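Saframycin Mx1 synthetase B (Legionella pneumophila subsp. pneumophila, PDB 3KXW) is a fatty acid AMP ligase-like enzyme of the ANL superfamily and holds 5'-O-[(S)-(dodecanoyloxy)(hydroxy)phosphoryl]adenosine in its pocket. Local coordinates at residues N197-F200 with T201-M205; V404-N407 with S408-K411; P549-S553 with G554-R558. All coordinates share one frame; numbering follows the deposited sequence.

Contact 1: residues N197-F200 with T201-M205. With 1ZZ (5'-O-[(S)-(dodecanoyloxy)(hydroxy)phosphoryl]adenosine), chain B.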
loop_
_atom_site.group_PDB
_atom_site.type_symbol
_atom_site.label_atom_id
_atom_site.label_comp_id
_atom_site.label_asym_id
_atom_site.label_seq_id
_atom_site.Cartn_x
_atom_site.Cartn_y
_atom_site.Cartn_z
ATOM N N ASN A 197 -14.055 -7.015 9.710
ATOM C CA ASN A 197 -14.290 -7.497 11.069
ATOM C C ASN A 197 -12.998 -7.991 11.716
ATOM O O ASN A 197 -12.747 -7.759 12.906
ATOM C CB ASN A 197 -15.313 -8.635 11.070
ATOM C CG ASN A 197 -15.483 -9.253 12.457
ATOM O OD1 ASN A 197 -15.884 -8.572 13.402
ATOM N ND2 ASN A 197 -15.175 -10.540 12.578
ATOM N N LYS A 198 -12.185 -8.683 10.937
ATOM C CA LYS A 198 -10.916 -9.164 11.449
ATOM C C LYS A 198 -10.008 -7.992 11.845
ATOM O O LYS A 198 -9.348 -8.038 12.882
ATOM C CB LYS A 198 -10.222 -10.060 10.431
ATOM C CG LYS A 198 -10.799 -11.463 10.379
ATOM C CD LYS A 198 -10.263 -12.201 9.155
ATOM C CE LYS A 198 -10.476 -13.706 9.269
ATOM N NZ LYS A 198 -11.898 -14.123 9.365
ATOM N N ILE A 199 -9.996 -6.945 11.029
ATOM C CA ILE A 199 -9.204 -5.745 11.318
ATOM C C ILE A 199 -9.715 -5.009 12.563
ATOM O O ILE A 199 -8.941 -4.686 13.480
ATOM C CB ILE A 199 -9.194 -4.775 10.104
ATOM C CG1 ILE A 199 -8.574 -5.468 8.878
ATOM C CG2 ILE A 199 -8.469 -3.466 10.438
ATOM C CD1 ILE A 199 -8.734 -4.687 7.566
ATOM N N PHE A 200 -11.014 -4.728 12.596
ATOM C CA PHE A 200 -11.613 -4.040 13.745
ATOM C C PHE A 200 -11.318 -4.793 15.039
ATOM O O PHE A 200 -10.992 -4.197 16.081
ATOM C CB PHE A 200 -13.127 -3.879 13.543
ATOM C CG PHE A 200 -13.801 -3.026 14.577
ATOM C CD1 PHE A 200 -14.032 -1.675 14.337
ATOM C CD2 PHE A 200 -14.225 -3.571 15.781
ATOM C CE1 PHE A 200 -14.667 -0.879 15.290
ATOM C CE2 PHE A 200 -14.863 -2.782 16.738
ATOM C CZ PHE A 200 -15.093 -1.443 16.485
ATOM N N THR A 201 -11.417 -6.109 14.964
ATOM C CA THR A 201 -11.252 -6.941 16.145
ATOM C C THR A 201 -9.806 -7.056 16.560
ATOM O O THR A 201 -9.473 -6.855 17.734
ATOM C CB THR A 201 -11.793 -8.341 15.899
ATOM O OG1 THR A 201 -13.208 -8.259 15.754
ATOM C CG2 THR A 201 -11.464 -9.239 17.064
ATOM N N SER A 202 -8.949 -7.379 15.594
ATOM C CA SER A 202 -7.534 -7.636 15.872
ATOM C C SER A 202 -6.830 -6.365 16.366
ATOM O O SER A 202 -5.943 -6.446 17.212
ATOM C CB SER A 202 -6.833 -8.223 14.636
ATOM O OG SER A 202 -7.382 -9.495 14.293
ATOM N N PHE A 203 -7.258 -5.210 15.856
ATOM C CA PHE A 203 -6.706 -3.911 16.258
ATOM C C PHE A 203 -7.338 -3.355 17.545
ATOM O O PHE A 203 -7.055 -2.230 17.936
ATOM C CB PHE A 203 -6.806 -2.865 15.122
ATOM C CG PHE A 203 -5.702 -2.984 14.087
ATOM C CD1 PHE A 203 -5.590 -4.129 13.291
ATOM C CD2 PHE A 203 -4.779 -1.956 13.912
ATOM C CE1 PHE A 203 -4.553 -4.262 12.340
ATOM C CE2 PHE A 203 -3.747 -2.076 12.953
ATOM C CZ PHE A 203 -3.651 -3.231 12.178
ATOM N N HIS A 204 -8.196 -4.140 18.190
ATOM C CA HIS A 204 -8.838 -3.705 19.430
ATOM C C HIS A 204 -9.484 -2.328 19.291
ATOM O O HIS A 204 -9.349 -1.483 20.174
ATOM C CB HIS A 204 -7.824 -3.669 20.576
ATOM C CG HIS A 204 -7.421 -5.019 21.094
ATOM N ND1 HIS A 204 -7.389 -6.150 20.308
ATOM C CD2 HIS A 204 -6.994 -5.410 22.319
ATOM C CE1 HIS A 204 -6.986 -7.183 21.027
ATOM N NE2 HIS A 204 -6.732 -6.758 22.252
HETATM N N MSE A 205 -10.176 -2.093 18.179
HETATM C CA MSE A 205 -10.846 -0.816 17.957
HETATM C C MSE A 205 -12.029 -0.669 18.895
HETATM O O MSE A 205 -12.632 -1.658 19.287
HETATM C CB MSE A 205 -11.331 -0.716 16.510
HETATM C CG MSE A 205 -10.177 -0.774 15.543
HETATM SE SE MSE A 205 -10.625 -0.161 13.753
HETATM C CE MSE A 205 -8.904 -0.569 12.954
HETATM P P 1ZZ B . -0.208 -6.099 -1.565
HETATM C C1 1ZZ B . -6.406 -0.081 10.241
HETATM N N1 1ZZ B . 4.336 -8.006 2.562
HETATM O O1 1ZZ B . 0.821 -5.076 1.352
HETATM C C2 1ZZ B . -5.156 -0.546 9.482
HETATM N N2 1ZZ B . 3.375 -7.547 4.529
HETATM O O2 1ZZ B . -0.909 -5.630 -0.131
HETATM C C3 1ZZ B . -5.099 -2.072 9.345
HETATM N N3 1ZZ B . 6.653 -8.817 3.483
HETATM O O3 1ZZ B . -1.091 -7.029 -2.237
HETATM C C4 1ZZ B . -4.117 -2.485 8.239
HETATM N N4 1ZZ B . 6.741 -8.680 5.887
HETATM O O4 1ZZ B . 0.023 -4.777 -2.461
HETATM C C5 1ZZ B . -3.679 -3.955 8.345
HETATM N N5 1ZZ B . 4.964 -8.029 7.257
HETATM O O5 1ZZ B . 1.291 -6.785 -1.308
HETATM C C6 1ZZ B . -2.610 -4.217 7.274
HETATM O O6 1ZZ B . 3.566 -7.378 0.289
HETATM C C7 1ZZ B . -1.828 -5.551 7.188
HETATM O O7 1ZZ B . 5.035 -9.861 -0.093
HETATM C C8 1ZZ B . -0.673 -5.688 6.177
HETATM O O8 1ZZ B . 2.711 -10.605 -0.516
HETATM C C9 1ZZ B . -1.252 -6.038 4.797
HETATM C C10 1ZZ B . -0.404 -5.535 3.604
HETATM C C11 1ZZ B . -1.242 -5.712 2.306
HETATM C C12 1ZZ B . -0.277 -5.897 1.120
HETATM C C13 1ZZ B . 1.456 -7.861 -0.410
HETATM C C14 1ZZ B . 2.804 -8.225 -0.348
HETATM C C15 1ZZ B . 3.036 -9.623 0.332
HETATM C C16 1ZZ B . 4.302 -9.610 0.708
HETATM C C17 1ZZ B . 4.414 -8.247 1.192
HETATM C C18 1ZZ B . 3.156 -7.535 3.268
HETATM C C19 1ZZ B . 4.785 -8.007 4.717
HETATM C C20 1ZZ B . 5.309 -8.316 3.567
HETATM C C21 1ZZ B . 7.362 -8.955 4.577
HETATM C C22 1ZZ B . 5.587 -8.257 5.977
HETATM O O HOH W 1 -12.375 -4.315 18.895
#
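Met-205, modelled as selenomethionine, covers one face of the Phe-200 ring: its CB sits 3.6 Å from the ring centroid of Phe-200 and only 14° off the normal, a CH-pi contact over the centre. Its SE approaches the same ring obliquely, which adds a Met-aromatic contact. The ring is placed for this by CG of Phe-200 standing anti to the backbone N (chi1 -172°). Phe-203 offers a face to 1ZZ, whose C1 lies above it, offset toward the rim, while CZ of Phe-203 meets C3 of 1ZZ at 3.4 Å. The same alkyl chain is met by CG2 of Ile-199, 3.8 Å from C3 of 1ZZ, and by CE of Met-205, 3.7 Å from C1 of 1ZZ.

Helix 189-202 ends in a Schellman motif with His-204, at positive phi, as the C' residue: Met-205 N bonds Phe-200 O at 3.1 Å and His-204 N bonds Thr-201 O. Water 1 donates to both Phe-200 O and Met-205 O, so it bridges the two carbonyls across the helix end. One turn earlier, Asn-197 O accepts from Thr-201 N and, at 2.9 Å, from Thr-201 OG1; the two donors come from opposite faces of the carbonyl plane. Lys-198 O is gripped likewise by Ser-202 N and, at 2.8 Å, by Ser-202 OG.

Hydroxyls thus fold back on the helix, and the reversal returns Met-205 beside Ile-199. The resulting apolar wall of Ile-199, Phe-203 and Met-205 meets the alkyl chain of 1ZZ by carbon contacts, consistent with recognition by shape and hydrophobicity.

Contact 2: residues V404-N407 with S408-K411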
loop_
_atom_site.group_PDB
_atom_site.type_symbol
_atom_site.label_atom_id
_atom_site.label_comp_id
_atom_site.label_asym_id
_atom_site.label_seq_id
_atom_site.Cartn_x
_atom_site.Cartn_y
_atom_site.Cartn_z
ATOM N N VAL A 404 -2.680 -19.528 2.675
ATOM C CA VAL A 404 -3.713 -18.876 3.477
ATOM C C VAL A 404 -5.088 -19.429 3.159
ATOM O O VAL A 404 -5.370 -19.732 2.007
ATOM C CB VAL A 404 -3.711 -17.363 3.217
ATOM C CG1 VAL A 404 -4.779 -16.668 4.049
ATOM C CG2 VAL A 404 -2.318 -16.796 3.504
ATOM N N GLN A 405 -5.935 -19.554 4.176
ATOM C CA GLN A 405 -7.347 -19.916 3.974
ATOM C C GLN A 405 -8.264 -19.175 4.929
ATOM O O GLN A 405 -7.994 -19.121 6.128
ATOM C CB GLN A 405 -7.568 -21.442 4.124
ATOM C CG GLN A 405 -9.049 -21.826 4.244
ATOM C CD GLN A 405 -9.269 -23.332 4.259
ATOM O OE1 GLN A 405 -8.758 -24.046 5.133
ATOM N NE2 GLN A 405 -10.034 -23.825 3.290
ATOM N N SER A 406 -9.341 -18.598 4.400
ATOM C CA SER A 406 -10.400 -18.037 5.231
ATOM C C SER A 406 -11.452 -17.393 4.334
ATOM O O SER A 406 -11.280 -17.297 3.117
ATOM C CB SER A 406 -9.857 -16.957 6.191
ATOM O OG SER A 406 -9.794 -15.678 5.549
ATOM N N ASN A 407 -12.524 -16.914 4.946
ATOM C CA ASN A 407 -13.563 -16.212 4.203
ATOM C C ASN A 407 -13.091 -14.868 3.610
ATOM O O ASN A 407 -13.816 -14.227 2.840
ATOM C CB ASN A 407 -14.780 -16.008 5.094
ATOM C CG ASN A 407 -15.598 -17.288 5.272
ATOM O OD1 ASN A 407 -16.331 -17.430 6.242
ATOM N ND2 ASN A 407 -15.461 -18.217 4.340
ATOM N N SER A 408 -11.886 -14.432 3.980
ATOM C CA SER A 408 -11.296 -13.214 3.397
ATOM C C SER A 408 -10.524 -13.497 2.113
ATOM O O SER A 408 -10.101 -12.573 1.420
ATOM C CB SER A 408 -10.351 -12.510 4.415
ATOM O OG SER A 408 -11.091 -11.909 5.482
ATOM N N VAL A 409 -10.311 -14.767 1.798
ATOM C CA VAL A 409 -9.578 -15.095 0.585
ATOM C C VAL A 409 -10.430 -14.791 -0.635
ATOM O O VAL A 409 -11.560 -15.260 -0.758
ATOM C CB VAL A 409 -9.116 -16.562 0.551
ATOM C CG1 VAL A 409 -8.667 -16.928 -0.855
ATOM C CG2 VAL A 409 -7.993 -16.776 1.592
ATOM N N ALA A 410 -9.869 -13.991 -1.521
ATOM C CA ALA A 410 -10.584 -13.459 -2.671
ATOM C C ALA A 410 -10.922 -14.535 -3.709
ATOM O O ALA A 410 -10.454 -15.677 -3.647
ATOM C CB ALA A 410 -9.783 -12.332 -3.306
ATOM N N LYS A 411 -11.727 -14.129 -4.683
ATOM C CA LYS A 411 -12.314 -15.021 -5.660
ATOM C C LYS A 411 -11.416 -15.338 -6.879
ATOM O O LYS A 411 -11.665 -16.284 -7.623
ATOM C CB LYS A 411 -13.656 -14.407 -6.119
ATOM C CG LYS A 411 -14.354 -15.143 -7.270
ATOM C CD LYS A 411 -14.546 -16.613 -6.973
ATOM C CE LYS A 411 -15.531 -17.238 -7.958
ATOM N NZ LYS A 411 -15.792 -18.676 -7.612
HETATM O O HOH W 2 -12.192 -17.880 -0.117
#
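Ser-406 carries OG between its backbone N and carbonyl carbon (chi1 85°), which turns the hydroxyl toward Ser-408, and Val-409 sets CG2 beside its own backbone N, facing back to Val-404. Both side chains sit on a type I beta turn from Ser-406 to Val-409, which takes the chain out of strand 400-405. The turn is closed by Val-409 N donating to Ser-406 O at 3.0 Å; the N-H points well at the oxygen (164°), yet the donor stands above the carbonyl plane, 56° out of it.

A second bond runs from Ser-408 N to Ser-406 OG at 2.9 Å, an ST turn nested in the beta turn. That hydroxyl also bonds Gln-381 OE1, and Ser-408 OG is held by Asp-194 and Asn-195 of helix 189-202; the turn is therefore pinned to that helix and to the loop holding Gln-381. On the apolar side, CG1 of Val-404 touches CG2 of Val-409 at 4.0 Å, while Val-409 also rests on Phe-424 of helix 417-424. Water 2 spans the mouth of the turn, donating to Val-409 O at 2.8 Å and, weakly, to Ser-406 O at 3.4 Å.

Contact 3: residues P549-S553 with G554-R558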
loop_
_atom_site.group_PDB
_atom_site.type_symbol
_atom_site.label_atom_id
_atom_site.label_comp_id
_atom_site.label_asym_id
_atom_site.label_seq_id
_atom_site.Cartn_x
_atom_site.Cartn_y
_atom_site.Cartn_z
ATOM N N PRO A 549 30.346 5.550 -18.704
ATOM C CA PRO A 549 30.882 5.455 -20.066
ATOM C C PRO A 549 29.806 5.708 -21.124
ATOM O O PRO A 549 28.631 5.388 -20.903
ATOM C CB PRO A 549 31.402 4.008 -20.144
ATOM C CG PRO A 549 31.573 3.574 -18.711
ATOM C CD PRO A 549 30.476 4.286 -17.959
ATOM N N HIS A 550 30.201 6.288 -22.254
ATOM C CA HIS A 550 29.257 6.519 -23.335
ATOM C C HIS A 550 28.607 5.208 -23.733
ATOM O O HIS A 550 29.276 4.177 -23.857
ATOM C CB HIS A 550 29.937 7.138 -24.559
ATOM C CG HIS A 550 29.107 7.055 -25.804
ATOM N ND1 HIS A 550 28.150 7.996 -26.129
ATOM C CD2 HIS A 550 29.066 6.123 -26.786
ATOM C CE1 HIS A 550 27.565 7.654 -27.266
ATOM N NE2 HIS A 550 28.102 6.520 -27.686
ATOM N N THR A 551 27.297 5.251 -23.928
ATOM C CA THR A 551 26.567 4.088 -24.404
ATOM C C THR A 551 25.146 4.483 -24.731
ATOM O O THR A 551 24.607 5.449 -24.188
ATOM C CB THR A 551 26.564 2.912 -23.379
ATOM O OG1 THR A 551 25.740 1.840 -23.867
ATOM C CG2 THR A 551 26.028 3.374 -22.027
ATOM N N THR A 552 24.541 3.732 -25.635
ATOM C CA THR A 552 23.170 3.972 -26.010
ATOM C C THR A 552 22.318 2.906 -25.327
ATOM O O THR A 552 21.132 2.788 -25.606
ATOM C CB THR A 552 22.994 3.901 -27.543
ATOM O OG1 THR A 552 23.383 2.605 -28.015
ATOM C CG2 THR A 552 23.866 4.939 -28.224
ATOM N N SER A 553 22.936 2.142 -24.424
ATOM C CA SER A 553 22.260 1.020 -23.776
ATOM C C SER A 553 22.077 1.228 -22.279
ATOM O O SER A 553 23.046 1.238 -21.524
ATOM C CB SER A 553 23.036 -0.282 -24.010
ATOM O OG SER A 553 22.393 -1.384 -23.375
ATOM N N GLY A 554 20.831 1.374 -21.845
ATOM C CA GLY A 554 20.548 1.425 -20.418
ATOM C C GLY A 554 21.159 0.248 -19.662
ATOM O O GLY A 554 21.719 0.418 -18.580
ATOM N N LYS A 555 21.058 -0.953 -20.228
ATOM C CA LYS A 555 21.587 -2.143 -19.560
ATOM C C LYS A 555 23.096 -2.065 -19.315
ATOM O O LYS A 555 23.565 -2.352 -18.225
ATOM C CB LYS A 555 21.234 -3.420 -20.343
ATOM C CG LYS A 555 19.740 -3.591 -20.608
ATOM C CD LYS A 555 19.458 -4.782 -21.527
ATOM C CE LYS A 555 18.009 -4.769 -22.051
ATOM N NZ LYS A 555 17.764 -3.698 -23.081
ATOM N N ILE A 556 23.857 -1.677 -20.335
ATOM C CA ILE A 556 25.299 -1.517 -20.195
ATOM C C ILE A 556 25.638 -0.460 -19.136
ATOM O O ILE A 556 26.511 -0.657 -18.269
ATOM C CB ILE A 556 25.940 -1.118 -21.554
ATOM C CG1 ILE A 556 25.651 -2.189 -22.615
ATOM C CG2 ILE A 556 27.434 -0.886 -21.399
ATOM C CD1 ILE A 556 26.131 -3.573 -22.227
ATOM N N ARG A 557 24.936 0.664 -19.197
ATOM C CA ARG A 557 25.155 1.749 -18.246
ATOM C C ARG A 557 24.868 1.265 -16.826
ATOM O O ARG A 557 25.615 1.535 -15.888
ATOM C CB ARG A 557 24.236 2.922 -18.608
ATOM C CG ARG A 557 24.587 4.245 -17.947
ATOM C CD ARG A 557 23.651 5.358 -18.401
ATOM N NE ARG A 557 23.873 5.717 -19.794
ATOM C CZ ARG A 557 22.986 5.529 -20.767
ATOM N NH1 ARG A 557 21.799 4.995 -20.496
ATOM N NH2 ARG A 557 23.279 5.885 -22.009
ATOM N N ARG A 558 23.752 0.563 -16.691
ATOM C CA ARG A 558 23.273 0.045 -15.415
ATOM C C ARG A 558 24.250 -0.977 -14.842
ATOM O O ARG A 558 24.551 -0.970 -13.643
ATOM C CB ARG A 558 21.922 -0.623 -15.682
ATOM C CG ARG A 558 21.113 -0.986 -14.507
ATOM C CD ARG A 558 19.707 -1.403 -14.958
ATOM N NE ARG A 558 19.125 -0.480 -15.930
ATOM C CZ ARG A 558 18.611 -0.858 -17.096
ATOM N NH1 ARG A 558 18.592 -2.136 -17.425
ATOM N NH2 ARG A 558 18.080 0.035 -17.921
HETATM O O HOH W 3 19.209 -1.384 -23.208
#
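Ser-553 and Ile-556 form the compact part of this helix start: OG of Ser-553 lies 3.4 Å from CG1 of Ile-556. Ser-553 occupies the N-cap of helix 554-567, and its OG accepts a straight (172°) but weak capping bond from Ile-556 N. That OG stands opposite its own N (chi1 180°), swung over the first helical turn. The first turn is then secured by Arg-557 N donating to Ser-553 O at 3.1 Å. Thr-551 OG1 accepts from Ser-553 N at 2.9 Å, an ST turn immediately before the cap. CG2 of Thr-551 lies over a face of the Arg-557 guanidinium, 3.7 Å from NH2 of Arg-557.

Toward solvent the contact loosens. Lys-555 NZ reaches the cap through water 3, which accepts from Lys-555 NZ at 2.7 Å and lies 3.2 Å from Ser-553 OG; a crystal neighbour also touches Lys-555 and may influence its pose. The run Thr-552 to Lys-555, Thr-Ser-Gly-Lys, fits the A10 core motif of the ANL superfamily. The helix start leans on strand 486-496, with Arg-557 against Lys-488 and Arg-558 against Phe-492, and Arg-558 also forms a salt bridge to Glu-474 of helix 469-479.

From the N terminus the three contacts come in series, each within one continuous run of chain, so none nests in or crosses another. Contact 1 closes the reversal at the C-terminal end of helix 189-202, contact 2 the turn after strand 400-405, and contact 3 the loop that starts helix 554-567. The first two lie in the large AMP-binding part of the chain, their centres about 17 Å apart, and they touch where CD of Lys-198 packs 3.8 Å from OG of Ser-408, joining helix to turn. Contact 3, in the C-terminal part, stands apart: its centre is about 51 Å from that of contact 1 and about 45 Å from that of contact 2.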